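Local coordinates for probable glutamine-binding lipoprotein GlnH (GLNBP) (Mycobacterium tuberculosis, PDB 6H20) that probably binds aspartate and related amino acids as a solute-binding lipoprotein, and thereby regulates protein kinase G to control glutamate metabolism in mycobacteria, at residues R256-G261 with P278-P283; R32-A35 with E39-A42. One frame throughout, in Å; residues are numbered along the deposited sequence.

Interaction 1 of 2, residues R256-G261 with P278-P283; sequences RIRNDG and PAPPTP
NH2 of R258 donates to two acceptors, the carbonyl O of V137 and OG1 of T136, which should help to fix the guanidinium over the ring of P283. CB of P283 sits 3.4 Å above the guanidinium plane of R258, nearer its edge than its middle, and CG of P283 is 3.7 Å from NH1 of R258. On the way there the arginine runs extended from CG to NE, and its first torsion (chi1 -68°) sets CG opposite the carbonyl carbon, aiming the chain at the prolines. Its CG packs 3.7 Å from CB of P280, the two side chains running in opposite senses alongside each other. The carbonyl O of P281 comes within 2.9 Å of NE of R258. The 278-283 segment has polyproline II-like backbone angles and runs past the C-terminal end of helix 244-259; P280 and P281 also lean on W263 of helix 262-270. With prolines at four of its six positions, what this segment presents to R258 is rings and a carbonyl oxygen, the rings packing on the aliphatic chain and on a guanidinium face, while NH2 is bonded to V137 and T136.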
loop_
_atom_site.group_PDB
_atom_site.type_symbol
_atom_site.label_atom_id
_atom_site.label_comp_id
_atom_site.label_asym_id
_atom_site.label_seq_id
_atom_site.Cartn_x
_atom_site.Cartn_y
_atom_site.Cartn_z
ATOM N N ARG A 256 -18.224 -4.715 7.060
ATOM C CA ARG A 256 -18.508 -6.144 7.146
ATOM C C ARG A 256 -17.290 -6.930 7.612
ATOM O O ARG A 256 -17.379 -7.709 8.566
ATOM C CB ARG A 256 -19.012 -6.697 5.818
ATOM C CG ARG A 256 -19.347 -8.172 5.962
ATOM C CD ARG A 256 -19.869 -8.768 4.681
ATOM N NE ARG A 256 -18.968 -8.674 3.529
ATOM C CZ ARG A 256 -17.919 -9.471 3.317
ATOM N NH1 ARG A 256 -17.585 -10.401 4.207
ATOM N NH2 ARG A 256 -17.195 -9.332 2.210
ATOM N N ILE A 257 -16.143 -6.744 6.954
ATOM C CA ILE A 257 -15.005 -7.614 7.266
ATOM C C ILE A 257 -14.381 -7.286 8.619
ATOM O O ILE A 257 -13.801 -8.168 9.266
ATOM C CB ILE A 257 -13.972 -7.674 6.124
ATOM C CG1 ILE A 257 -13.256 -6.334 5.944
ATOM C CG2 ILE A 257 -14.626 -8.158 4.842
ATOM C CD1 ILE A 257 -12.027 -6.429 4.990
ATOM N N ARG A 258 -14.468 -6.031 9.077
ATOM C CA ARG A 258 -13.962 -5.738 10.419
ATOM C C ARG A 258 -14.770 -6.446 11.494
ATOM O O ARG A 258 -14.239 -6.748 12.568
ATOM C CB ARG A 258 -13.975 -4.240 10.706
ATOM C CG ARG A 258 -12.990 -3.436 9.880
ATOM C CD ARG A 258 -12.870 -2.040 10.457
ATOM N NE ARG A 258 -12.252 -1.094 9.536
ATOM C CZ ARG A 258 -12.920 -0.349 8.653
ATOM N NH1 ARG A 258 -14.247 -0.441 8.543
ATOM N NH2 ARG A 258 -12.259 0.491 7.870
ATOM N N ASN A 259 -16.045 -6.725 11.225
ATOM C CA ASN A 259 -16.956 -7.217 12.249
ATOM C C ASN A 259 -17.330 -8.684 12.099
ATOM O O ASN A 259 -17.833 -9.276 13.062
ATOM C CB ASN A 259 -18.228 -6.360 12.242
ATOM C CG ASN A 259 -18.002 -5.038 12.892
ATOM O OD1 ASN A 259 -17.957 -4.952 14.125
ATOM N ND2 ASN A 259 -17.819 -4.001 12.094
ATOM N N ASP A 260 -17.114 -9.289 10.935
ATOM C CA ASP A 260 -17.536 -10.665 10.722
ATOM C C ASP A 260 -16.394 -11.662 10.829
ATOM O O ASP A 260 -16.578 -12.835 10.499
ATOM C CB ASP A 260 -18.330 -10.823 9.417
ATOM C CG ASP A 260 -17.463 -10.837 8.159
ATOM O OD1 ASP A 260 -16.208 -10.717 8.232
ATOM O OD2 ASP A 260 -18.047 -10.983 7.055
ATOM N N GLY A 261 -15.216 -11.215 11.269
ATOM C CA GLY A 261 -14.073 -12.084 11.431
ATOM C C GLY A 261 -13.165 -12.169 10.222
ATOM O O GLY A 261 -12.063 -12.728 10.333
ATOM N N PRO A 278 -3.733 -7.030 15.658
ATOM C CA PRO A 278 -4.378 -5.982 16.445
ATOM C C PRO A 278 -5.865 -5.990 16.114
ATOM O O PRO A 278 -6.333 -6.770 15.286
ATOM C CB PRO A 278 -3.720 -4.713 15.912
ATOM C CG PRO A 278 -3.517 -5.019 14.445
ATOM C CD PRO A 278 -3.176 -6.507 14.396
ATOM N N ALA A 279 -6.608 -5.125 16.794
ATOM C CA ALA A 279 -7.957 -4.845 16.343
ATOM C C ALA A 279 -7.872 -4.212 14.957
ATOM O O ALA A 279 -6.881 -3.550 14.635
ATOM C CB ALA A 279 -8.634 -3.861 17.291
ATOM N N PRO A 280 -8.879 -4.410 14.108
ATOM C CA PRO A 280 -8.878 -3.715 12.823
ATOM C C PRO A 280 -8.871 -2.222 13.047
ATOM O O PRO A 280 -9.368 -1.724 14.079
ATOM C CB PRO A 280 -10.194 -4.173 12.172
ATOM C CG PRO A 280 -10.648 -5.352 12.930
ATOM C CD PRO A 280 -10.073 -5.245 14.306
ATOM N N PRO A 281 -8.320 -1.453 12.112
ATOM C CA PRO A 281 -8.348 0.008 12.250
ATOM C C PRO A 281 -9.782 0.494 12.377
ATOM O O PRO A 281 -10.683 -0.001 11.701
ATOM C CB PRO A 281 -7.704 0.510 10.951
ATOM C CG PRO A 281 -7.059 -0.661 10.337
ATOM C CD PRO A 281 -7.732 -1.892 10.834
ATOM N N THR A 282 -9.993 1.448 13.274
ATOM C CA THR A 282 -11.338 1.977 13.476
ATOM C C THR A 282 -11.677 2.952 12.353
ATOM O O THR A 282 -10.897 3.872 12.085
ATOM C CB THR A 282 -11.416 2.689 14.827
ATOM O OG1 THR A 282 -11.197 1.735 15.877
ATOM C CG2 THR A 282 -12.778 3.333 15.018
ATOM N N PRO A 283 -12.803 2.774 11.662
ATOM C CA PRO A 283 -13.148 3.689 10.570
ATOM C C PRO A 283 -13.552 5.052 11.102
ATOM O O PRO A 283 -14.125 5.182 12.189
ATOM C CB PRO A 283 -14.337 2.999 9.895
ATOM C CG PRO A 283 -14.980 2.208 11.011
ATOM C CD PRO A 283 -13.808 1.710 11.833
#

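Interaction 2 of 2, residues R32-A35 with E39-A42; sequences RPFA and EADA
F34 and E39 bury the most surface here, each laying its side chain against the other where a loop turns into helix 37-43. The phenylalanine comes from the loop with CG tucked beside its own backbone N (chi1 -68°), which carries the ring onto the first turn of the helix. One ring face is covered by the backbone of E39: the carbonyl O of E39 stands 4.1 Å above the plane of the F34 ring, over its centre. CB of E39 closes in on CD1 of F34 at 3.7 Å. At the other ortho carbon, CD2 of F34 approaches CA of A40 to 3.7 Å, obliquely to the ring, and the methyl of A40 adds an apolar contact. A40 also touches F249 of helix 244-259, while F34 touches R248 of that same helix. E39 reaches back along the chain, extended beyond CG, and its carboxylate, turned 49° from the ring plane, passes F34 to meet backbone N-H groups. Its OE1 accepts from the backbone N of T36, the residue just ahead of the helix and three before E39, which is the side-chain-to-backbone half of a capping box in a T-x-x-E sequence. The same oxygen takes a second, weak and bent hydrogen bond from N of A35, 3.3 Å from OE1 of E39 with an N-H...O angle of 120°.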
loop_
_atom_site.group_PDB
_atom_site.type_symbol
_atom_site.label_atom_id
_atom_site.label_comp_id
_atom_site.label_asym_id
_atom_site.label_seq_id
_atom_site.Cartn_x
_atom_site.Cartn_y
_atom_site.Cartn_z
ATOM N N ARG A 32 -19.821 7.659 4.835
ATOM C CA ARG A 32 -20.592 6.634 5.514
ATOM C C ARG A 32 -21.190 5.662 4.496
ATOM O O ARG A 32 -21.612 6.074 3.413
ATOM C CB ARG A 32 -21.709 7.332 6.292
ATOM C CG ARG A 32 -22.490 6.454 7.213
ATOM C CD ARG A 32 -23.399 7.334 8.084
ATOM N NE ARG A 32 -22.617 8.175 8.987
ATOM C CZ ARG A 32 -22.135 7.762 10.156
ATOM N NH1 ARG A 32 -22.363 6.521 10.567
ATOM N NH2 ARG A 32 -21.430 8.587 10.916
ATOM N N PRO A 33 -21.231 4.368 4.798
ATOM C CA PRO A 33 -21.855 3.409 3.879
ATOM C C PRO A 33 -23.345 3.678 3.704
ATOM O O PRO A 33 -23.978 4.374 4.499
ATOM C CB PRO A 33 -21.635 2.064 4.572
ATOM C CG PRO A 33 -20.492 2.319 5.531
ATOM C CD PRO A 33 -20.643 3.715 5.984
ATOM N N PHE A 34 -23.907 3.087 2.650
ATOM C CA PHE A 34 -25.342 3.185 2.426
ATOM C C PHE A 34 -26.102 2.426 3.504
ATOM O O PHE A 34 -25.655 1.386 3.997
ATOM C CB PHE A 34 -25.698 2.570 1.079
ATOM C CG PHE A 34 -25.171 3.338 -0.099
ATOM C CD1 PHE A 34 -25.745 4.543 -0.472
ATOM C CD2 PHE A 34 -24.109 2.847 -0.837
ATOM C CE1 PHE A 34 -25.270 5.249 -1.566
ATOM C CE2 PHE A 34 -23.624 3.553 -1.937
ATOM C CZ PHE A 34 -24.215 4.753 -2.293
ATOM N N ALA A 35 -27.290 2.926 3.826
ATOM C CA ALA A 35 -28.111 2.285 4.851
ATOM C C ALA A 35 -28.828 1.047 4.334
ATOM O O ALA A 35 -29.057 0.111 5.109
ATOM C CB ALA A 35 -29.145 3.275 5.382
ATOM N N GLU A 39 -29.689 0.509 -2.133
ATOM C CA GLU A 39 -28.829 1.653 -2.442
ATOM C C GLU A 39 -27.425 1.193 -2.821
ATOM O O GLU A 39 -26.834 1.680 -3.796
ATOM C CB GLU A 39 -28.747 2.592 -1.223
ATOM C CG GLU A 39 -29.968 3.493 -0.979
ATOM C CD GLU A 39 -30.024 4.080 0.439
ATOM O OE1 GLU A 39 -29.374 3.549 1.367
ATOM O OE2 GLU A 39 -30.768 5.071 0.652
ATOM N N ALA A 40 -26.867 0.256 -2.048
ATOM C CA ALA A 40 -25.516 -0.225 -2.324
ATOM C C ALA A 40 -25.458 -0.940 -3.665
ATOM O O ALA A 40 -24.554 -0.693 -4.478
ATOM C CB ALA A 40 -25.061 -1.139 -1.187
ATOM N N ASP A 41 -26.440 -1.802 -3.938
ATOM C CA ASP A 41 -26.427 -2.525 -5.205
ATOM C C ASP A 41 -26.545 -1.573 -6.386
ATOM O O ASP A 41 -25.930 -1.797 -7.437
ATOM C CB ASP A 41 -27.533 -3.575 -5.234
ATOM C CG ASP A 41 -27.229 -4.756 -4.345
ATOM O OD1 ASP A 41 -26.030 -5.073 -4.143
ATOM O OD2 ASP A 41 -28.195 -5.373 -3.848
ATOM N N ALA A 42 -27.311 -0.490 -6.232
ATOM C CA ALA A 42 -27.431 0.461 -7.335
ATOM C C ALA A 42 -26.104 1.159 -7.609
ATOM O O ALA A 42 -25.785 1.476 -8.764
ATOM C CB ALA A 42 -28.531 1.483 -7.038
#

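Interaction 2 comes first along the chain and closes before interaction 1 opens. Their centres are 19 Å apart and their nearest atoms about 7 Å, so they do not touch, yet both draw on helix 244-259: interaction 1 uses its C-terminal end, while the residues of interaction 2 rest on R248, F249 and N251. Strands 29-30 and 284-285 pair in parallel, the first leading into segment 32-35 and the second directly following 278-283. An N-terminal loop and the C-terminal tail are thereby gathered round one helix on the same side of the molecule. Even the P281 side chain is about 13 Å from the bound asparagine, so neither contact takes a direct part in holding the ligand.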